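Local coordinates for ABC transporter substrate binding protein (Ribose) (Agrobacterium vitis, PDB 5DKV), which probably serves as the sugar-binding component of an ABC transporter and holds alpha-D-tagatopyranose in its binding pocket, at residues P85-V99 against G109-T121. Sequence-based numbering, arbitrary orientation.
With T6T (alpha-D-tagatopyranose), chain E.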
ATOM      1  N   PRO A  85       2.159  21.695  12.695  1.00 13.59           N
ATOM      2  CA  PRO A  85       3.014  20.591  13.113  1.00 10.24           C
ATOM      3  C   PRO A  85       4.456  20.865  12.753  1.00 12.91           C
ATOM      4  O   PRO A  85       4.711  21.680  11.860  1.00 12.24           O
ATOM      5  CB  PRO A  85       2.458  19.412  12.328  1.00 10.31           C
ATOM      6  CG  PRO A  85       2.004  20.016  11.068  1.00  9.81           C
ATOM      7  CD  PRO A  85       1.411  21.348  11.472  1.00 11.79           C
ATOM      8  N   ASP A  86       5.386  20.205  13.440  1.00 10.38           N
ATOM      9  CA  ASP A  86       6.812  20.376  13.139  1.00 10.21           C
ATOM     10  C   ASP A  86       7.220  19.698  11.824  1.00 10.14           C
ATOM     11  O   ASP A  86       8.174  20.131  11.149  1.00 12.27           O
ATOM     12  CB  ASP A  86       7.653  19.840  14.311  1.00 13.31           C
ATOM     13  CG  ASP A  86       7.428  20.639  15.589  1.00 14.85           C
ATOM     14  OD1 ASP A  86       7.636  21.873  15.556  1.00 15.60           O
ATOM     15  OD2 ASP A  86       7.006  20.050  16.609  1.00 14.09           O
ATOM     16  N   ALA A  87       6.518  18.618  11.489  1.00 10.10           N
ATOM     17  CA  ALA A  87       6.709  17.919  10.216  1.00 11.32           C
ATOM     18  C   ALA A  87       5.441  17.183   9.822  1.00  9.87           C
ATOM     19  O   ALA A  87       4.580  16.938  10.682  1.00 10.38           O
ATOM     20  CB  ALA A  87       7.896  16.948  10.320  1.00 10.23           C
ATOM     21  N   ILE A  88       5.307  16.868   8.524  1.00  9.79           N
ATOM     22  CA  ILE A  88       4.160  16.103   8.014  1.00 11.58           C
ATOM     23  C   ILE A  88       4.626  14.853   7.297  1.00  6.76           C
ATOM     24  O   ILE A  88       5.485  14.912   6.407  1.00 10.00           O
ATOM     25  CB  ILE A  88       3.296  16.939   7.027  1.00 13.31           C
ATOM     26  CG1 ILE A  88       2.669  18.121   7.757  1.00 12.63           C
ATOM     27  CG2 ILE A  88       2.218  16.068   6.343  1.00 12.50           C
ATOM     28  CD1 ILE A  88       2.145  19.230   6.833  1.00 14.03           C
ATOM     29  N   LEU A  89       4.082  13.718   7.720  1.00  8.32           N
ATOM     30  CA  LEU A  89       4.122  12.482   6.963  1.00  9.15           C
ATOM     31  C   LEU A  89       2.769  12.319   6.265  1.00  7.49           C
ATOM     32  O   LEU A  89       1.726  12.424   6.914  1.00  9.15           O
ATOM     33  CB  LEU A  89       4.365  11.296   7.876  1.00  6.09           C
ATOM     34  CG  LEU A  89       5.543  11.394   8.861  1.00 10.92           C
ATOM     35  CD1 LEU A  89       5.659  10.123   9.684  1.00  7.57           C
ATOM     36  CD2 LEU A  89       6.845  11.613   8.162  1.00 14.77           C
ATOM     37  N   ILE A  90       2.763  12.076   4.960  1.00  5.90           N
ATOM     38  CA  ILE A  90       1.500  11.918   4.264  1.00  7.63           C
ATOM     39  C   ILE A  90       1.590  10.862   3.162  1.00  5.99           C
ATOM     40  O   ILE A  90       2.608  10.703   2.485  1.00  6.13           O
ATOM     41  CB  ILE A  90       1.029  13.268   3.666  1.00  7.96           C
ATOM     42  CG1 ILE A  90      -0.277  13.090   2.891  1.00 10.91           C
ATOM     43  CG2 ILE A  90       2.088  13.809   2.758  1.00  8.22           C
ATOM     44  CD1 ILE A  90      -0.965  14.411   2.572  1.00  8.55           C
ATOM     45  N   ALA A  91       0.505  10.119   3.005  1.00  6.90           N
ATOM     46  CA  ALA A  91       0.343   9.245   1.871  1.00  7.56           C
ATOM     47  C   ALA A  91      -0.597   9.938   0.859  1.00  8.92           C
ATOM     48  O   ALA A  91      -1.836   9.844   0.982  1.00  8.21           O
ATOM     49  CB  ALA A  91      -0.224   7.895   2.301  1.00  8.66           C
ATOM     50  N   PRO A  92      -0.030  10.694  -0.099  1.00 10.19           N
ATOM     51  CA  PRO A  92      -0.882  11.475  -1.017  1.00  9.87           C
ATOM     52  C   PRO A  92      -1.746  10.574  -1.853  1.00 12.84           C
ATOM     53  O   PRO A  92      -1.258   9.557  -2.324  1.00 11.03           O
ATOM     54  CB  PRO A  92       0.121  12.235  -1.893  1.00 10.47           C
ATOM     55  CG  PRO A  92       1.397  11.381  -1.835  1.00 10.76           C
ATOM     56  CD  PRO A  92       1.404  10.834  -0.426  1.00 11.55           C
ATOM     57  N   THR A  93      -3.009  10.943  -2.021  1.00 10.25           N
ATOM     58  CA  THR A  93      -3.942  10.132  -2.776  1.00  9.24           C
ATOM     59  C   THR A  93      -3.966  10.445  -4.261  1.00 13.95           C
ATOM     60  O   THR A  93      -4.766   9.881  -4.992  1.00 17.83           O
ATOM     61  CB  THR A  93      -5.382  10.293  -2.217  1.00 10.92           C
ATOM     62  OG1 THR A  93      -5.685  11.687  -2.065  1.00 15.08           O
ATOM     63  CG2 THR A  93      -5.506   9.590  -0.886  1.00 14.41           C
ATOM     64  N   ASP A  94      -3.103  11.348  -4.712  1.00 11.89           N
ATOM     65  CA  ASP A  94      -2.992  11.643  -6.131  1.00 11.37           C
ATOM     66  C   ASP A  94      -1.615  12.224  -6.372  1.00 18.70           C
ATOM     67  O   ASP A  94      -1.173  13.076  -5.608  1.00 17.06           O
ATOM     68  CB  ASP A  94      -4.073  12.623  -6.568  1.00 15.14           C
ATOM     69  CG  ASP A  94      -4.168  12.743  -8.069  1.00 24.12           C
ATOM     70  OD1 ASP A  94      -5.058  12.083  -8.643  1.00 25.17           O
ATOM     71  OD2 ASP A  94      -3.358  13.492  -8.666  1.00 18.11           O
ATOM     72  N   THR A  95      -0.946  11.790  -7.436  1.00 15.70           N
ATOM     73  CA  THR A  95       0.430  12.217  -7.673  1.00 14.76           C
ATOM     74  C   THR A  95       0.541  13.670  -8.138  1.00 15.62           C
ATOM     75  O   THR A  95       1.609  14.269  -8.004  1.00 16.88           O
ATOM     76  CB  THR A  95       1.132  11.304  -8.708  1.00 17.50           C
ATOM     77  OG1 THR A  95       0.539  11.464 -10.010  1.00 18.90           O
ATOM     78  CG2 THR A  95       1.046   9.844  -8.275  1.00 16.82           C
ATOM     79  N   THR A  96      -0.543  14.215  -8.697  1.00 15.92           N
ATOM     80  CA  THR A  96      -0.547  15.590  -9.206  1.00 18.74           C
ATOM     81  C   THR A  96      -1.389  16.519  -8.349  1.00 18.50           C
ATOM     82  O   THR A  96      -0.991  17.658  -8.094  1.00 21.58           O
ATOM     83  CB  THR A  96      -1.060  15.655 -10.665  1.00 19.66           C
ATOM     84  OG1 THR A  96      -2.382  15.114 -10.730  1.00 41.65           O
ATOM     85  CG2 THR A  96      -0.179  14.861 -11.554  1.00 18.88           C
ATOM     86  N   GLN A  97      -2.545  16.046  -7.884  1.00 17.73           N
ATOM     87  CA  GLN A  97      -3.482  16.946  -7.228  1.00 19.73           C
ATOM     88  C   GLN A  97      -3.044  17.292  -5.797  1.00 12.57           C
ATOM     89  O   GLN A  97      -3.543  18.244  -5.223  1.00 18.40           O
ATOM     90  CB  GLN A  97      -4.886  16.348  -7.198  1.00 18.92           C
ATOM     91  CG  GLN A  97      -5.567  16.206  -8.566  1.00 27.03           C
ATOM     92  CD  GLN A  97      -5.388  17.421  -9.457  1.00 43.02           C
ATOM     93  OE1 GLN A  97      -5.598  18.557  -9.032  1.00 53.05           O
ATOM     94  NE2 GLN A  97      -4.983  17.187 -10.701  1.00 47.21           N
ATOM     95  N   LEU A  98      -2.113  16.533  -5.238  1.00 14.03           N
ATOM     96  CA  LEU A  98      -1.581  16.849  -3.900  1.00 12.97           C
ATOM     97  C   LEU A  98      -0.348  17.742  -3.958  1.00 13.04           C
ATOM     98  O   LEU A  98       0.129  18.210  -2.929  1.00 15.79           O
ATOM     99  CB  LEU A  98      -1.257  15.556  -3.136  1.00 12.67           C
ATOM    100  CG  LEU A  98      -2.382  15.047  -2.197  1.00 10.84           C
ATOM    101  CD1 LEU A  98      -2.512  15.929  -0.942  1.00 14.25           C
ATOM    102  CD2 LEU A  98      -3.699  14.927  -2.929  1.00 10.38           C
ATOM    103  N   VAL A  99       0.143  18.028  -5.158  1.00 13.87           N
ATOM    104  CA  VAL A  99       1.368  18.818  -5.279  1.00 12.52           C
ATOM    105  C   VAL A  99       1.180  20.236  -4.750  1.00 14.58           C
ATOM    106  O   VAL A  99       1.912  20.640  -3.845  1.00 15.63           O
ATOM    107  CB  VAL A  99       1.861  18.860  -6.732  1.00 16.30           C
ATOM    108  CG1 VAL A  99       3.056  19.829  -6.898  1.00 18.80           C
ATOM    109  CG2 VAL A  99       2.226  17.467  -7.161  1.00 14.38           C
ATOM    110  N   GLY A 109       7.212  26.624   5.553  1.00 25.49           N
ATOM    111  CA  GLY A 109       8.337  26.113   6.324  1.00 26.58           C
ATOM    112  C   GLY A 109       8.182  24.722   6.925  1.00 27.32           C
ATOM    113  O   GLY A 109       9.037  24.285   7.701  1.00 23.92           O
ATOM    114  N   ILE A 110       7.122  24.004   6.561  1.00 15.46           N
ATOM    115  CA  ILE A 110       6.858  22.693   7.163  1.00 13.50           C
ATOM    116  C   ILE A 110       7.496  21.544   6.362  1.00 17.08           C
ATOM    117  O   ILE A 110       7.098  21.291   5.222  1.00 15.33           O
ATOM    118  CB  ILE A 110       5.337  22.422   7.292  1.00 17.94           C
ATOM    119  CG1 ILE A 110       4.639  23.564   8.053  1.00 18.37           C
ATOM    120  CG2 ILE A 110       5.085  21.062   7.977  1.00 17.33           C
ATOM    121  CD1 ILE A 110       3.122  23.487   8.035  1.00 20.67           C
ATOM    122  N   PRO A 111       8.482  20.837   6.951  1.00 13.56           N
ATOM    123  CA  PRO A 111       9.102  19.748   6.190  1.00 11.14           C
ATOM    124  C   PRO A 111       8.181  18.552   6.073  1.00 12.66           C
ATOM    125  O   PRO A 111       7.336  18.336   6.951  1.00 12.05           O
ATOM    126  CB  PRO A 111      10.352  19.398   7.017  1.00 17.10           C
ATOM    127  CG  PRO A 111       9.984  19.784   8.414  1.00 15.67           C
ATOM    128  CD  PRO A 111       9.150  21.042   8.257  1.00 12.22           C
ATOM    129  N   MET A 112       8.346  17.769   5.018  1.00 11.80           N
ATOM    130  CA  MET A 112       7.467  16.628   4.801  1.00 11.15           C
ATOM    131  C   MET A 112       8.151  15.460   4.138  1.00  8.78           C
ATOM    132  O   MET A 112       9.182  15.588   3.463  1.00 11.38           O
ATOM    133  CB  MET A 112       6.272  17.036   3.964  1.00 16.16           C
ATOM    134  CG  MET A 112       6.649  17.345   2.542  1.00 14.58           C
ATOM    135  SD  MET A 112       5.238  17.999   1.685  1.00 16.33           S
ATOM    136  CE  MET A 112       5.143  19.615   2.447  1.00 17.26           C
ATOM    137  N   ILE A 113       7.555  14.302   4.391  1.00  8.29           N
ATOM    138  CA  ILE A 113       7.959  13.025   3.855  1.00  9.95           C
ATOM    139  C   ILE A 113       6.708  12.350   3.308  1.00  8.95           C
ATOM    140  O   ILE A 113       5.655  12.414   3.966  1.00  9.01           O
ATOM    141  CB  ILE A 113       8.611  12.163   4.963  1.00  8.86           C
ATOM    142  CG1 ILE A 113       9.959  12.767   5.339  1.00  7.86           C
ATOM    143  CG2 ILE A 113       8.776  10.701   4.544  1.00  9.65           C
ATOM    144  CD1 ILE A 113      10.656  12.093   6.519  1.00 14.24           C
ATOM    145  N   THR A 114       6.774  11.722   2.133  1.00  9.46           N
ATOM    146  CA  THR A 114       5.611  10.947   1.697  1.00  9.32           C
ATOM    147  C   THR A 114       5.892   9.460   1.995  1.00  8.71           C
ATOM    148  O   THR A 114       7.006   8.936   1.850  1.00  7.34           O
ATOM    149  CB  THR A 114       5.207  11.189   0.210  1.00  7.92           C
ATOM    150  OG1 THR A 114       6.146  10.594  -0.691  1.00  8.36           O
ATOM    151  CG2 THR A 114       5.103  12.669  -0.081  1.00  8.54           C
ATOM    152  N   VAL A 115       4.861   8.829   2.520  1.00  7.08           N
ATOM    153  CA  VAL A 115       4.886   7.435   2.914  1.00  6.88           C
ATOM    154  C   VAL A 115       3.887   6.701   2.038  1.00  8.45           C
ATOM    155  O   VAL A 115       2.803   7.218   1.760  1.00  7.28           O
ATOM    156  CB  VAL A 115       4.553   7.249   4.430  1.00  7.76           C
ATOM    157  CG1 VAL A 115       5.701   7.772   5.306  1.00  9.51           C
ATOM    158  CG2 VAL A 115       3.233   7.945   4.836  1.00  8.56           C
ATOM    159  N   ASP A 116       4.279   5.503   1.592  1.00  8.76           N
ATOM    160  CA  ASP A 116       3.469   4.607   0.741  1.00  7.31           C
ATOM    161  C   ASP A 116       3.393   5.087  -0.709  1.00 10.07           C
ATOM    162  O   ASP A 116       3.925   4.435  -1.621  1.00  9.79           O
ATOM    163  CB  ASP A 116       2.062   4.422   1.324  1.00  8.36           C
ATOM    164  CG  ASP A 116       1.238   3.434   0.538  1.00  9.60           C
ATOM    165  OD1 ASP A 116       1.793   2.383   0.122  1.00 10.44           O
ATOM    166  OD2 ASP A 116       0.025   3.712   0.369  1.00  8.61           O
ATOM    167  N   THR A 117       2.759   6.238  -0.900  1.00 10.08           N
ATOM    168  CA  THR A 117       2.565   6.856  -2.202  1.00  9.61           C
ATOM    169  C   THR A 117       3.430   8.108  -2.349  1.00 11.62           C
ATOM    170  O   THR A 117       3.998   8.585  -1.365  1.00  8.53           O
ATOM    171  CB  THR A 117       1.112   7.252  -2.387  1.00 11.31           C
ATOM    172  OG1 THR A 117       0.728   8.070  -1.272  1.00  8.46           O
ATOM    173  CG2 THR A 117       0.237   6.012  -2.455  1.00 11.43           C
ATOM    174  N   PHE A 118       3.512   8.638  -3.570  1.00 11.68           N
ATOM    175  CA  PHE A 118       4.335   9.806  -3.836  1.00  9.16           C
ATOM    176  C   PHE A 118       3.607  10.877  -4.627  1.00 12.12           C
ATOM    177  O   PHE A 118       2.518  10.647  -5.158  1.00 14.72           O
ATOM    178  CB  PHE A 118       5.635   9.402  -4.564  1.00  9.91           C
ATOM    179  CG  PHE A 118       5.451   8.739  -5.934  1.00 10.46           C
ATOM    180  CD1 PHE A 118       5.137   9.486  -7.050  1.00 13.65           C
ATOM    181  CD2 PHE A 118       5.717   7.384  -6.101  1.00 15.22           C
ATOM    182  CE1 PHE A 118       5.010   8.886  -8.307  1.00 14.48           C
ATOM    183  CE2 PHE A 118       5.622   6.783  -7.363  1.00 13.51           C
ATOM    184  CZ  PHE A 118       5.256   7.551  -8.456  1.00 14.86           C
ATOM    185  N   ILE A 119       4.175  12.078  -4.608  1.00 13.45           N
ATOM    186  CA  ILE A 119       3.815  13.126  -5.565  1.00 14.16           C
ATOM    187  C   ILE A 119       4.952  13.318  -6.568  1.00 15.90           C
ATOM    188  O   ILE A 119       6.073  12.856  -6.357  1.00 14.66           O
ATOM    189  CB  ILE A 119       3.488  14.476  -4.880  1.00 12.36           C
ATOM    190  CG1 ILE A 119       4.663  14.978  -4.046  1.00 10.67           C
ATOM    191  CG2 ILE A 119       2.229  14.320  -4.032  1.00 12.34           C
ATOM    192  CD1 ILE A 119       4.566  16.424  -3.683  1.00 11.23           C
ATOM    193  N   GLY A 120       4.645  13.972  -7.679  1.00 16.16           N
ATOM    194  CA  GLY A 120       5.604  14.074  -8.772  1.00 13.63           C
ATOM    195  C   GLY A 120       5.947  12.697  -9.291  1.00 14.00           C
ATOM    196  O   GLY A 120       5.066  11.939  -9.695  1.00 18.14           O
ATOM    197  N   THR A 121       7.246  12.405  -9.299  1.00 18.37           N
ATOM    198  CA  THR A 121       7.790  11.100  -9.684  1.00 17.05           C
ATOM    199  C   THR A 121       8.185  10.261  -8.474  1.00 16.32           C
ATOM    200  O   THR A 121       8.539   9.077  -8.591  1.00 16.67           O
ATOM    201  CB  THR A 121       9.040  11.273 -10.558  1.00 22.18           C
ATOM    202  OG1 THR A 121      10.064  11.910  -9.790  1.00 20.19           O
ATOM    203  CG2 THR A 121       8.745  12.127 -11.796  1.00 25.86           C
TER
HETATM  204  O3  T6T E 401      -2.123  -1.446  -0.514  1.00  7.37           O
HETATM  205  C3  T6T E 401      -2.182  -0.424   0.471  1.00  5.80           C
HETATM  206  C4  T6T E 401      -1.402   0.730   0.010  1.00  6.86           C
HETATM  207  O4  T6T E 401       0.008   0.328  -0.152  1.00  8.07           O
HETATM  208  C5  T6T E 401      -1.947   1.253  -1.247  1.00  7.27           C
HETATM  209  O5  T6T E 401      -1.274   2.456  -1.656  1.00  9.02           O
HETATM  210  C6  T6T E 401      -3.404   1.660  -1.107  1.00  7.69           C
HETATM  211  O6  T6T E 401      -4.172   0.526  -0.606  1.00  9.00           O
HETATM  212  C2  T6T E 401      -3.645   0.027   0.651  1.00  6.42           C
HETATM  213  O2  T6T E 401      -3.661   1.021   1.648  1.00  9.14           O
HETATM  214  C1  T6T E 401      -4.593  -1.058   0.978  1.00  9.55           C
HETATM  215  O1  T6T E 401      -4.269  -1.698   2.171  1.00  8.79           O
HETATM  216  O   HOH W   1      -0.198   9.881  -4.938  1.00 22.17           O
HETATM  217  O   HOH W   2       2.776  13.224 -11.145  1.00 41.49           O
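Ile-88 and Ile-90 of strand 87-90 exchange backbone hydrogen bonds with the neighbouring strand 112-115, whose direction differs by 15°. Ile-88 N donates to Pro-111 O and Ile-88 O accepts from Ile-113 N; Ile-90 repeats the pattern with Ile-113 O and Val-115 N. On the face bearing Leu-89, its CD2 lies 3.7 Å from Ile-113 CB, the two side chains running side by side. On the face of Ile-88 and Ile-90, Ile-88 CD1 meets Ile-110 CG2 at 3.6 Å, the two chains crossing at a slant.

Packing stays close beyond the strand ends. Thr-117 OG1, set between its own backbone N and carbonyl carbon, donates to Pro-92 O at 2.7 Å, 24° off the carbonyl plane; the Thr-117 side chain and the proline ring pass in opposite directions, with OG1 against Pro-92 CD. Pro-92 O takes a second donor, a water that also donates to Phe-118 O. Ile-119 turns CG2 onto Pro-92 CB (3.7 Å) and Leu-98 CB, and its CB meets Val-99 CG2. By contrast, the partly exposed margin at Thr-95 and Gly-120 is looser, and another water joins Thr-95 OG1 to Gly-120 O. Gly-120 N reaches Thr-95 O directly at 3.1 Å, and Thr-95 CG2 lies 3.5 Å from Phe-118 O.

Just past the C-terminal end of strand 112-115, the pocket residue Asp-116 extends its carboxylate, CG anti to the backbone N (chi1 -176°), to accept from tagatose O4 through OD1 and O5 through OD2, each at 2.7 Å.

The pair belongs to a right-handed beta-alpha-beta crossover of the periplasmic sugar-binding protein fold, helix 99-107 linking the two parallel strands. Strand 29-33 bonds to the other edge of strand 87-90, helix 40-56 touches Ala-91 and Val-115, and helix 173-186 meets Asp-116 and Thr-117 near the sugar.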